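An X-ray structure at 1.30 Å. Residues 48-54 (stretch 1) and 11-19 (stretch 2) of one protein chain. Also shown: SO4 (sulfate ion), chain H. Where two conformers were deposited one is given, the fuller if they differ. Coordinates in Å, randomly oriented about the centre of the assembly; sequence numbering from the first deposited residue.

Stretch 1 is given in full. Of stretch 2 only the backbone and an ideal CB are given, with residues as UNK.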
# COMPACT_ATOMS: atom_id res chain seq x y z
N VAL A 48 -0.51 17.06 -11.42
CA VAL A 48 -1.80 17.04 -12.16
C VAL A 48 -2.50 15.71 -11.82
O VAL A 48 -1.91 14.65 -12.01
CB VAL A 48 -1.56 17.13 -13.69
CG1 VAL A 48 -2.89 17.21 -14.46
CG2 VAL A 48 -0.65 18.33 -14.01
N TYR A 49 -3.74 15.76 -11.31
CA TYR A 49 -4.41 14.56 -10.82
C TYR A 49 -5.48 14.07 -11.79
O TYR A 49 -6.27 14.87 -12.32
CB TYR A 49 -5.05 14.83 -9.42
CG TYR A 49 -4.00 15.20 -8.40
CD1 TYR A 49 -3.56 16.51 -8.25
CD2 TYR A 49 -3.42 14.20 -7.61
CE1 TYR A 49 -2.57 16.82 -7.32
CE2 TYR A 49 -2.44 14.51 -6.68
CZ TYR A 49 -2.02 15.80 -6.56
OH TYR A 49 -1.03 16.11 -5.63
N ARG A 50 -5.56 12.76 -11.96
CA ARG A 50 -6.59 12.16 -12.79
C ARG A 50 -7.18 10.98 -12.02
O ARG A 50 -6.51 10.35 -11.19
CB ARG A 50 -5.98 11.67 -14.12
CG ARG A 50 -5.43 12.76 -15.02
CD ARG A 50 -6.55 13.68 -15.51
NE ARG A 50 -6.06 14.75 -16.40
CZ ARG A 50 -5.84 16.01 -16.03
NH1 ARG A 50 -6.05 16.38 -14.76
NH2 ARG A 50 -5.42 16.89 -16.94
N ASP A 51 -8.44 10.65 -12.33
CA ASP A 51 -9.22 9.75 -11.48
C ASP A 51 -9.34 8.33 -12.07
O ASP A 51 -10.05 8.08 -13.05
CB ASP A 51 -10.60 10.40 -11.28
CG ASP A 51 -11.45 9.72 -10.26
OD1 ASP A 51 -11.02 8.75 -9.56
OD2 ASP A 51 -12.60 10.20 -10.15
N GLU A 52 -8.66 7.43 -11.39
CA GLU A 52 -8.65 6.05 -11.69
C GLU A 52 -10.00 5.33 -11.43
O GLU A 52 -10.33 4.33 -12.14
CB GLU A 52 -7.56 5.54 -10.73
CG GLU A 52 -7.37 4.09 -10.66
CD GLU A 52 -6.20 3.67 -9.76
OE1 GLU A 52 -5.47 4.54 -9.17
OE2 GLU A 52 -6.06 2.47 -9.65
N VAL A 53 -10.71 5.79 -10.41
CA VAL A 53 -12.06 5.28 -10.00
C VAL A 53 -12.12 3.82 -9.45
O VAL A 53 -12.54 3.60 -8.31
CB VAL A 53 -13.15 5.49 -11.09
CG1 VAL A 53 -14.53 5.10 -10.53
CG2 VAL A 53 -13.18 6.94 -11.55
N SER A 54 -11.75 2.86 -10.28
CA SER A 54 -12.00 1.45 -9.98
C SER A 54 -11.00 0.63 -10.80
O SER A 54 -10.29 1.19 -11.63
CB SER A 54 -13.45 1.07 -10.36
OG SER A 54 -13.61 1.07 -11.77
N UNK A 11 -2.24 9.45 -11.07
CA UNK A 11 -3.51 8.75 -11.29
C UNK A 11 -3.86 8.09 -9.95
O UNK A 11 -3.06 7.37 -9.36
CB UNK A 11 -3.42 7.73 -12.42
N UNK A 12 -5.07 8.34 -9.46
CA UNK A 12 -5.49 7.72 -8.19
C UNK A 12 -6.97 7.71 -8.08
O UNK A 12 -7.65 8.26 -8.95
CB UNK A 12 -4.89 8.45 -6.99
N UNK A 13 -7.47 7.08 -7.03
CA UNK A 13 -8.91 6.99 -6.83
C UNK A 13 -9.37 8.28 -6.17
O UNK A 13 -9.39 8.40 -4.94
CB UNK A 13 -9.29 5.77 -5.99
N UNK A 14 -9.69 9.28 -7.00
CA UNK A 14 -9.99 10.63 -6.51
C UNK A 14 -11.44 10.82 -6.13
O UNK A 14 -11.78 11.80 -5.47
CB UNK A 14 -9.61 11.67 -7.57
N UNK A 15 -12.32 9.96 -6.63
CA UNK A 15 -13.76 10.00 -6.35
C UNK A 15 -14.21 8.57 -6.16
O UNK A 15 -13.45 7.63 -6.43
CB UNK A 15 -14.55 10.69 -7.47
N UNK A 16 -15.46 8.39 -5.73
CA UNK A 16 -16.04 7.08 -5.63
C UNK A 16 -15.72 6.40 -4.31
O UNK A 16 -15.23 7.02 -3.38
CB UNK A 16 -15.56 6.21 -6.80
N UNK A 17 -15.94 5.08 -4.23
CA UNK A 17 -15.85 4.36 -2.97
C UNK A 17 -14.45 4.42 -2.36
O UNK A 17 -14.31 4.27 -1.12
CB UNK A 17 -16.26 2.90 -3.18
N UNK A 18 -13.42 4.54 -3.20
CA UNK A 18 -12.02 4.54 -2.74
C UNK A 18 -11.44 5.96 -2.73
O UNK A 18 -10.20 6.12 -2.66
CB UNK A 18 -11.17 3.64 -3.63
N UNK A 19 -12.29 6.98 -2.72
CA UNK A 19 -11.85 8.37 -2.85
C UNK A 19 -10.84 8.77 -1.79
O UNK A 19 -9.95 9.58 -2.07
CB UNK A 19 -13.06 9.31 -2.78
S SO4 H . -5.60 20.11 -14.62
O1 SO4 H . -6.70 21.12 -14.68
O2 SO4 H . -5.36 19.57 -15.99
O3 SO4 H . -4.35 20.78 -14.15
O4 SO4 H . -5.94 19.01 -13.68

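Position 11 pairs with Arg50 in a parallel strand (CA to CA 4.8 Å). Its CA-to-CB bond points to the sheet face that carries the Arg50 side chain. The backbone O of Arg50 is 4.2 Å from the ideal CB, and the Glu52 CB methylene is 5.0 Å from it. An aliphatic chain, beta-branched or not, can reach that methylene. It is Ile11, whose CG2 packs 3.6 Å from Glu52 CB.

Position 12 pairs with Asp51, and its CB would point to the face of the Asp51 side chain. Its N donates to Arg50 O (3.0 Å), and its O accepts from Glu52 N (2.8 Å). The ideal CB has nothing of stretch 1 closer than Glu52 OE1 (4.5 Å), which leaves room for a small side chain. It is Gly12.

At position 13 the strand has ended and the CB points sideways. Val53 O is 4.5 Å from the ideal CB. A small polar or branched residue would fit. It is Thr13: CG2 lies 3.9 Å from Val53 O, while OG1 donates to the backbone O of position 18 (2.8 Å).

Position 14 points toward stretch 1. Its N donates to Asp51 OD1 (2.9 Å). The ideal CB is 3.8 Å from Asp51 CG, and the Tyr49 ring lies farther out. A long, flexible apolar chain such as Met could reach it; Leu is a shorter option. It is Met14, present as selenomethionine. Its CG is 3.7 Å from Arg50 O, and its CE reaches Tyr49 CD2 at 4.0 Å, approaching the ring obliquely.

Position 15 has its ideal CB 3.3 Å from Asp51 OD2. A carboxylate so near favours a short donor, such as Ser or Thr. It is Ser15. Its OG donates to Asp51 OD2 (2.5 Å), a very short bond, and its N adds a weak one to Asp51 OD1 (3.4 Å).

Position 16 has phi 86° and psi -165°. A CB would jam against the carbonyl O of position 15, so glycine is called for. It is Gly16, which opens a type I turn ending at position 19.

Position 17 has nothing of stretch 1 near its ideal CB. Its phi of -62° suits proline among others; it is Pro17.

Position 18 points toward stretch 1, with Val53 O 4.9 Å from the ideal CB. Several large side chains could fit. It is Tyr18, with CD2 4.2 Å from Val53 O. A water links Ser15 O, Tyr18 N and Val53 O.

Position 19 is clear of stretch 1. Many residues would do; it is Ala19, whose N closes the turn onto Gly16 O (3.0 Å).

Stretch 2 (11-19) IGTMSGPYA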
# COMPACT_ATOMS: atom_id res chain seq x y z
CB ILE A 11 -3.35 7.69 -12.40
CG1 ILE A 11 -3.03 8.37 -13.76
CG2 ILE A 11 -4.62 6.80 -12.47
CD1 ILE A 11 -2.55 7.40 -14.81
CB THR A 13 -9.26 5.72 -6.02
OG1 THR A 13 -8.44 5.69 -4.84
CG2 THR A 13 -9.01 4.48 -6.82
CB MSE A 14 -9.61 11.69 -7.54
CG MSE A 14 -8.17 11.60 -8.08
SE MSE A 14 -6.71 11.45 -6.78
CE MSE A 14 -6.88 13.12 -6.03
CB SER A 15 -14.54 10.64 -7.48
OG SER A 15 -14.58 9.76 -8.62
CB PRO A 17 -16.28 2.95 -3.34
CG PRO A 17 -17.00 3.07 -4.66
CD PRO A 17 -16.57 4.30 -5.32
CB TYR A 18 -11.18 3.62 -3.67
CG TYR A 18 -11.67 2.19 -3.61
CD1 TYR A 18 -11.19 1.30 -2.64
CD2 TYR A 18 -12.60 1.71 -4.55
CE1 TYR A 18 -11.64 -0.03 -2.59
CE2 TYR A 18 -13.07 0.41 -4.50
CZ TYR A 18 -12.59 -0.47 -3.52
OH TYR A 18 -12.99 -1.79 -3.43
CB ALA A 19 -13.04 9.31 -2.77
O HOH W 1 -13.16 4.99 -6.01
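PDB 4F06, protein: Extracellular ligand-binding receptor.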